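Local coordinates for protein sensor-type histidine kinase prrB (Mycobacterium tuberculosis, PDB 1YSR) that probably acts as the sensor histidine kinase of the PrrB/PrrA two-component system, this C-terminal domain binding the ATP used to phosphorylate a histidine, at residues D12-A17 with V67-V72; C38-L43 with L144-P149. All blocks are in the same frame, centred on the assembly; numbering follows the deposited sequence. Where two conformers were deposited one is given.

Contact 1. Residues D12-A17 with V67-V72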
loop_
_atom_site.group_PDB
_atom_site.type_symbol
_atom_site.label_atom_id
_atom_site.label_comp_id
_atom_site.label_asym_id
_atom_site.label_seq_id
_atom_site.Cartn_x
_atom_site.Cartn_y
_atom_site.Cartn_z
ATOM N N ASP A 12 -1.166 -5.148 6.601
ATOM C CA ASP A 12 -1.840 -3.872 6.744
ATOM C C ASP A 12 -2.746 -3.610 5.550
ATOM O O ASP A 12 -3.834 -3.058 5.704
ATOM C CB ASP A 12 -0.777 -2.743 6.862
ATOM C CG ASP A 12 -1.385 -1.364 7.104
ATOM O OD1 ASP A 12 -2.077 -1.171 8.113
ATOM O OD2 ASP A 12 -1.193 -0.477 6.260
ATOM N N LEU A 13 -2.277 -3.964 4.338
ATOM C CA LEU A 13 -3.087 -3.831 3.134
ATOM C C LEU A 13 -4.435 -4.552 3.319
ATOM O O LEU A 13 -5.494 -4.015 3.001
ATOM C CB LEU A 13 -2.304 -4.416 1.921
ATOM C CG LEU A 13 -2.942 -4.151 0.524
ATOM C CD1 LEU A 13 -1.836 -4.160 -0.536
ATOM C CD2 LEU A 13 -3.885 -5.312 0.192
ATOM N N LEU A 14 -4.376 -5.789 3.765
ATOM C CA LEU A 14 -5.614 -6.564 4.028
ATOM C C LEU A 14 -6.515 -5.881 5.073
ATOM O O LEU A 14 -7.744 -5.859 4.943
ATOM C CB LEU A 14 -5.272 -8.006 4.424
ATOM C CG LEU A 14 -4.586 -8.872 3.327
ATOM C CD1 LEU A 14 -4.224 -10.297 3.843
ATOM C CD2 LEU A 14 -5.481 -8.998 2.106
ATOM N N ASP A 15 -5.891 -5.402 6.143
ATOM C CA ASP A 15 -6.623 -4.757 7.260
ATOM C C ASP A 15 -7.368 -3.556 6.683
ATOM O O ASP A 15 -8.540 -3.405 6.933
ATOM C CB ASP A 15 -5.680 -4.356 8.382
ATOM C CG ASP A 15 -6.399 -4.148 9.738
ATOM O OD1 ASP A 15 -7.587 -4.539 9.896
ATOM O OD2 ASP A 15 -5.728 -3.610 10.631
ATOM N N ARG A 16 -6.695 -2.720 5.879
ATOM C CA ARG A 16 -7.368 -1.568 5.270
ATOM C C ARG A 16 -8.397 -1.989 4.276
ATOM O O ARG A 16 -9.436 -1.369 4.180
ATOM C CB ARG A 16 -6.419 -0.572 4.557
ATOM C CG ARG A 16 -5.277 -0.004 5.409
ATOM C CD ARG A 16 -4.403 0.994 4.560
ATOM N NE ARG A 16 -3.910 0.481 3.266
ATOM C CZ ARG A 16 -2.711 -0.084 3.040
ATOM N NH1 ARG A 16 -1.825 -0.261 4.007
ATOM N NH2 ARG A 16 -2.395 -0.488 1.814
ATOM N N ALA A 17 -8.093 -3.017 3.470
ATOM C CA ALA A 17 -9.060 -3.459 2.497
ATOM C C ALA A 17 -10.361 -3.866 3.193
ATOM O O ALA A 17 -11.452 -3.612 2.680
ATOM C CB ALA A 17 -8.493 -4.646 1.709
ATOM N N VAL A 67 -16.842 -12.573 4.805
ATOM C CA VAL A 67 -15.533 -12.663 4.151
ATOM C C VAL A 67 -14.424 -12.511 5.192
ATOM O O VAL A 67 -14.505 -11.635 6.078
ATOM C CB VAL A 67 -15.367 -11.529 3.084
ATOM C CG1 VAL A 67 -13.907 -11.481 2.569
ATOM C CG2 VAL A 67 -16.381 -11.717 1.946
ATOM N N GLN A 68 -13.393 -13.340 5.103
ATOM C CA GLN A 68 -12.240 -13.236 5.972
ATOM C C GLN A 68 -11.035 -13.196 5.104
ATOM O O GLN A 68 -10.873 -14.084 4.210
ATOM C CB GLN A 68 -12.119 -14.496 6.855
ATOM C CG GLN A 68 -13.252 -14.542 7.900
ATOM C CD GLN A 68 -13.216 -15.825 8.742
ATOM O OE1 GLN A 68 -12.495 -16.794 8.430
ATOM N NE2 GLN A 68 -13.971 -15.816 9.816
ATOM N N LEU A 69 -10.190 -12.204 5.374
ATOM C CA LEU A 69 -8.890 -12.063 4.709
ATOM C C LEU A 69 -7.830 -12.637 5.653
ATOM O O LEU A 69 -7.898 -12.473 6.886
ATOM C CB LEU A 69 -8.596 -10.583 4.493
ATOM C CG LEU A 69 -9.723 -9.827 3.787
ATOM C CD1 LEU A 69 -9.428 -8.274 3.589
ATOM C CD2 LEU A 69 -10.178 -10.535 2.442
ATOM N N SER A 70 -6.806 -13.248 5.083
ATOM C CA SER A 70 -5.680 -13.714 5.900
ATOM C C SER A 70 -4.373 -13.687 5.143
ATOM O O SER A 70 -4.376 -13.738 3.929
ATOM C CB SER A 70 -5.901 -15.117 6.415
ATOM O OG SER A 70 -6.175 -16.052 5.383
ATOM N N ALA A 71 -3.272 -13.689 5.896
ATOM C CA ALA A 71 -1.931 -13.828 5.329
ATOM C C ALA A 71 -1.136 -14.723 6.246
ATOM O O ALA A 71 -1.109 -14.520 7.489
ATOM C CB ALA A 71 -1.256 -12.455 5.212
ATOM N N VAL A 72 -0.506 -15.715 5.617
ATOM C CA VAL A 72 0.333 -16.711 6.286
ATOM C C VAL A 72 1.723 -16.584 5.650
ATOM O O VAL A 72 1.859 -16.737 4.426
ATOM C CB VAL A 72 -0.254 -18.117 6.037
ATOM C CG1 VAL A 72 0.721 -19.227 6.447
ATOM C CG2 VAL A 72 -1.583 -18.283 6.779
#

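Contact 2. Residues C38-L43 with L144-P149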
loop_
_atom_site.group_PDB
_atom_site.type_symbol
_atom_site.label_atom_id
_atom_site.label_comp_id
_atom_site.label_asym_id
_atom_site.label_seq_id
_atom_site.Cartn_x
_atom_site.Cartn_y
_atom_site.Cartn_z
ATOM N N CYS A 38 3.417 -9.392 7.315
ATOM C CA CYS A 38 4.225 -9.852 6.204
ATOM C C CYS A 38 4.578 -8.742 5.255
ATOM O O CYS A 38 3.700 -8.132 4.653
ATOM C CB CYS A 38 3.564 -10.977 5.411
ATOM S SG CYS A 38 4.593 -11.497 4.004
ATOM N N ILE A 39 5.874 -8.518 5.053
ATOM C CA ILE A 39 6.282 -7.516 4.067
ATOM C C ILE A 39 6.765 -8.219 2.807
ATOM O O ILE A 39 7.605 -9.143 2.917
ATOM C CB ILE A 39 7.434 -6.599 4.587
ATOM C CG1 ILE A 39 7.165 -6.122 6.046
ATOM C CG2 ILE A 39 7.620 -5.410 3.639
ATOM C CD1 ILE A 39 5.913 -5.253 6.163
ATOM N N ILE A 40 6.290 -7.775 1.625
ATOM C CA ILE A 40 6.868 -8.237 0.351
ATOM C C ILE A 40 7.250 -7.023 -0.441
ATOM O O ILE A 40 7.048 -5.864 0.023
ATOM C CB ILE A 40 5.922 -9.230 -0.440
ATOM C CG1 ILE A 40 4.731 -8.449 -1.068
ATOM C CG2 ILE A 40 5.475 -10.441 0.497
ATOM C CD1 ILE A 40 3.964 -9.231 -2.148
ATOM N N VAL A 41 7.891 -7.241 -1.581
ATOM C CA VAL A 41 8.142 -6.165 -2.483
ATOM C C VAL A 41 7.179 -6.376 -3.632
ATOM O O VAL A 41 7.050 -7.501 -4.156
ATOM C CB VAL A 41 9.622 -6.186 -2.945
ATOM C CG1 VAL A 41 9.843 -5.267 -4.139
ATOM C CG2 VAL A 41 10.522 -5.746 -1.733
ATOM N N GLY A 42 6.460 -5.329 -3.979
ATOM C CA GLY A 42 5.326 -5.492 -4.859
ATOM C C GLY A 42 4.731 -4.160 -5.234
ATOM O O GLY A 42 5.320 -3.088 -4.977
ATOM N N LEU A 43 3.546 -4.235 -5.850
ATOM C CA LEU A 43 2.899 -3.033 -6.366
ATOM C C LEU A 43 1.671 -2.835 -5.497
ATOM O O LEU A 43 0.681 -3.568 -5.679
ATOM C CB LEU A 43 2.445 -3.246 -7.822
ATOM C CG LEU A 43 3.524 -3.733 -8.829
ATOM C CD1 LEU A 43 2.986 -4.585 -10.031
ATOM C CD2 LEU A 43 4.373 -2.547 -9.326
ATOM N N LEU A 144 -3.750 -16.367 -3.116
ATOM C CA LEU A 144 -2.676 -15.780 -3.963
ATOM C C LEU A 144 -1.417 -16.154 -3.311
ATOM O O LEU A 144 -1.246 -15.873 -2.147
ATOM C CB LEU A 144 -2.711 -14.275 -3.937
ATOM C CG LEU A 144 -3.845 -13.456 -4.457
ATOM C CD1 LEU A 144 -3.173 -12.238 -5.087
ATOM C CD2 LEU A 144 -4.656 -14.219 -5.438
ATOM N N ARG A 145 -0.531 -16.826 -4.030
ATOM C CA ARG A 145 0.723 -17.242 -3.455
ATOM C C ARG A 145 1.870 -16.455 -4.085
ATOM O O ARG A 145 2.145 -16.611 -5.260
ATOM C CB ARG A 145 0.920 -18.729 -3.658
ATOM C CG ARG A 145 -0.003 -19.560 -2.818
ATOM C CD ARG A 145 0.224 -21.039 -3.038
ATOM N NE ARG A 145 -1.024 -21.759 -3.231
ATOM C CZ ARG A 145 -1.726 -22.261 -2.234
ATOM N NH1 ARG A 145 -1.287 -22.092 -1.005
ATOM N NH2 ARG A 145 -2.849 -22.913 -2.449
ATOM N N LEU A 146 2.520 -15.636 -3.270
ATOM C CA LEU A 146 3.469 -14.657 -3.738
ATOM C C LEU A 146 4.845 -14.832 -3.111
ATOM O O LEU A 146 4.938 -15.064 -1.898
ATOM C CB LEU A 146 2.985 -13.245 -3.468
ATOM C CG LEU A 146 1.632 -12.860 -4.002
ATOM C CD1 LEU A 146 1.317 -11.418 -3.669
ATOM C CD2 LEU A 146 1.431 -13.165 -5.475
ATOM N N PRO A 147 5.903 -14.766 -3.959
ATOM C CA PRO A 147 7.244 -14.973 -3.465
ATOM C C PRO A 147 7.727 -13.820 -2.622
ATOM O O PRO A 147 7.427 -12.645 -2.918
ATOM C CB PRO A 147 8.080 -15.093 -4.731
ATOM C CG PRO A 147 7.376 -14.369 -5.758
ATOM C CD PRO A 147 5.885 -14.630 -5.430
ATOM N N GLY A 148 8.458 -14.180 -1.572
ATOM C CA GLY A 148 8.993 -13.214 -0.636
ATOM C C GLY A 148 10.228 -12.544 -1.222
ATOM O O GLY A 148 10.708 -12.931 -2.305
ATOM N N PRO A 149 10.720 -11.489 -0.542
ATOM C CA PRO A 149 11.824 -10.635 -0.992
ATOM C C PRO A 149 13.240 -11.034 -0.564
ATOM O O PRO A 149 14.217 -10.407 -1.040
ATOM C CB PRO A 149 11.451 -9.273 -0.384
ATOM C CG PRO A 149 10.805 -9.654 0.934
ATOM C CD PRO A 149 10.076 -10.954 0.691
HETATM O O HOH W 1 6.109 -10.728 -4.537
HETATM O O HOH W 2 8.626 -9.966 -2.486
#

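Contact 1. Residues D12-A17 with V67-V72
Leu14 and Leu69 face each other across the gap between helix 10-24 and strand 66-74, and they carry most of the contact. The axes of 12-17 and 67-72 run almost exactly antiparallel, at 173°, and come within 8.6 Å. Both leucines point their CB toward the opposite segment and use the same first torsion, CG anti to the carbonyl carbon and beside the backbone N. They touch at CB, 4.2 Å from Leu14 CB to Leu69 CB, and then diverge, each CD1 going to the other segment's backbone. Leu14 carries CD1 to 3.4 Å from Ser70 O and, with the same methyl, to 3.9 Å from Ala71 CB. Leu69 in turn sends CD1 to the helix backbone, 3.2 Å from Leu14 O, a tight approach of a methyl to a carbonyl. The same Leu69 CD1 also lies 4.2 Å from Ala17 CB, one turn further along the helix. No hydrogen bond crosses this interface, so it rests on van der Waals contact, methyl to methyl and methyl to carbonyl oxygen. Away from the strand, Arg16 NH1 makes a salt bridge to Asp12 OD2, modelled very short at 2.3 Å and bent, with an N-H...O angle of 123°; the donor stands above the carboxylate plane, while the oxygen lies close to the guanidinium plane. Val51 of helix 44-61 touches both Leu14 and Ala17, and Leu32 adds to the cover of Leu14. Such apolar packing of helices on one face of a mixed sheet is characteristic of the alpha/beta sandwich of the histidine kinase, gyrase B and HSP90-like ATPase domain.

Contact 2. Residues C38-L43 with L144-P149
The backbones of 38-43 and 144-149 approach without pairing as strands: the nearest CA atoms, those of Ile40 and Gly148, are 5.5 Å apart, and no direct hydrogen bond joins the segments. Water does part of that work. One molecule accepts from Val41 N and is placed to donate to Pro147 O, 3.0 Å from each; a second is placed to donate to Pro147 O at 2.8 Å, with a weak link to Val41 O. Other acceptors compete for the protons of both waters, which share Pro147 O as a partner. On the buried side Ile40 CD1 meets Leu146 CD1 at 3.8 Å, methyl to methyl, the two side chains crossing at about a right angle. Ile40 holds CG1 in the crowded position between backbone N and carbonyl carbon (chi1 74°), with chi2 extended, which carries CD1 to that meeting point. Beyond Gly148 the chain brings the Pro149 ring against the strand. Pro149 CB lies 3.9 Å from Val41 CG2, the two side chains crossing obliquely, while Pro149 CD packs 3.8 Å from Ile39 O, so that the CG-CD edge of the ring rests against the Ile39 carbonyl oxygen. Leu47 of helix 44-61 and Val78 of strand 77-84 both touch Ile40 and Leu146, packing on the inner side. Leu49 of the second subunit packs on Val41 and Pro149. The C-terminal end of strand 140-147 is thus set against strand 39-42, which pairs antiparallel with strand 6-9 and leads through Leu43, the N-cap, into helix 44-61.

Contact 1 lies deeper, its centre about 8 Å from the chain centre, with four of five touching residues buried; contact 2, about 13 Å out, is only partly buried and borders a second subunit. Their centres are about 14 Å apart, the nearest atoms about 5 Å, so they do not touch. Both reach the five-stranded sheet, through strands 66-74 and 140-147, which flank strand 77-84, and helix 44-61 borders both. The chemistry differs with place: no hydrogen bond crosses contact 1, which is methyl and carbonyl packing, whereas contact 2 combines an apolar inner side with water-bridged main-chain atoms. Their segments alternate along the sequence.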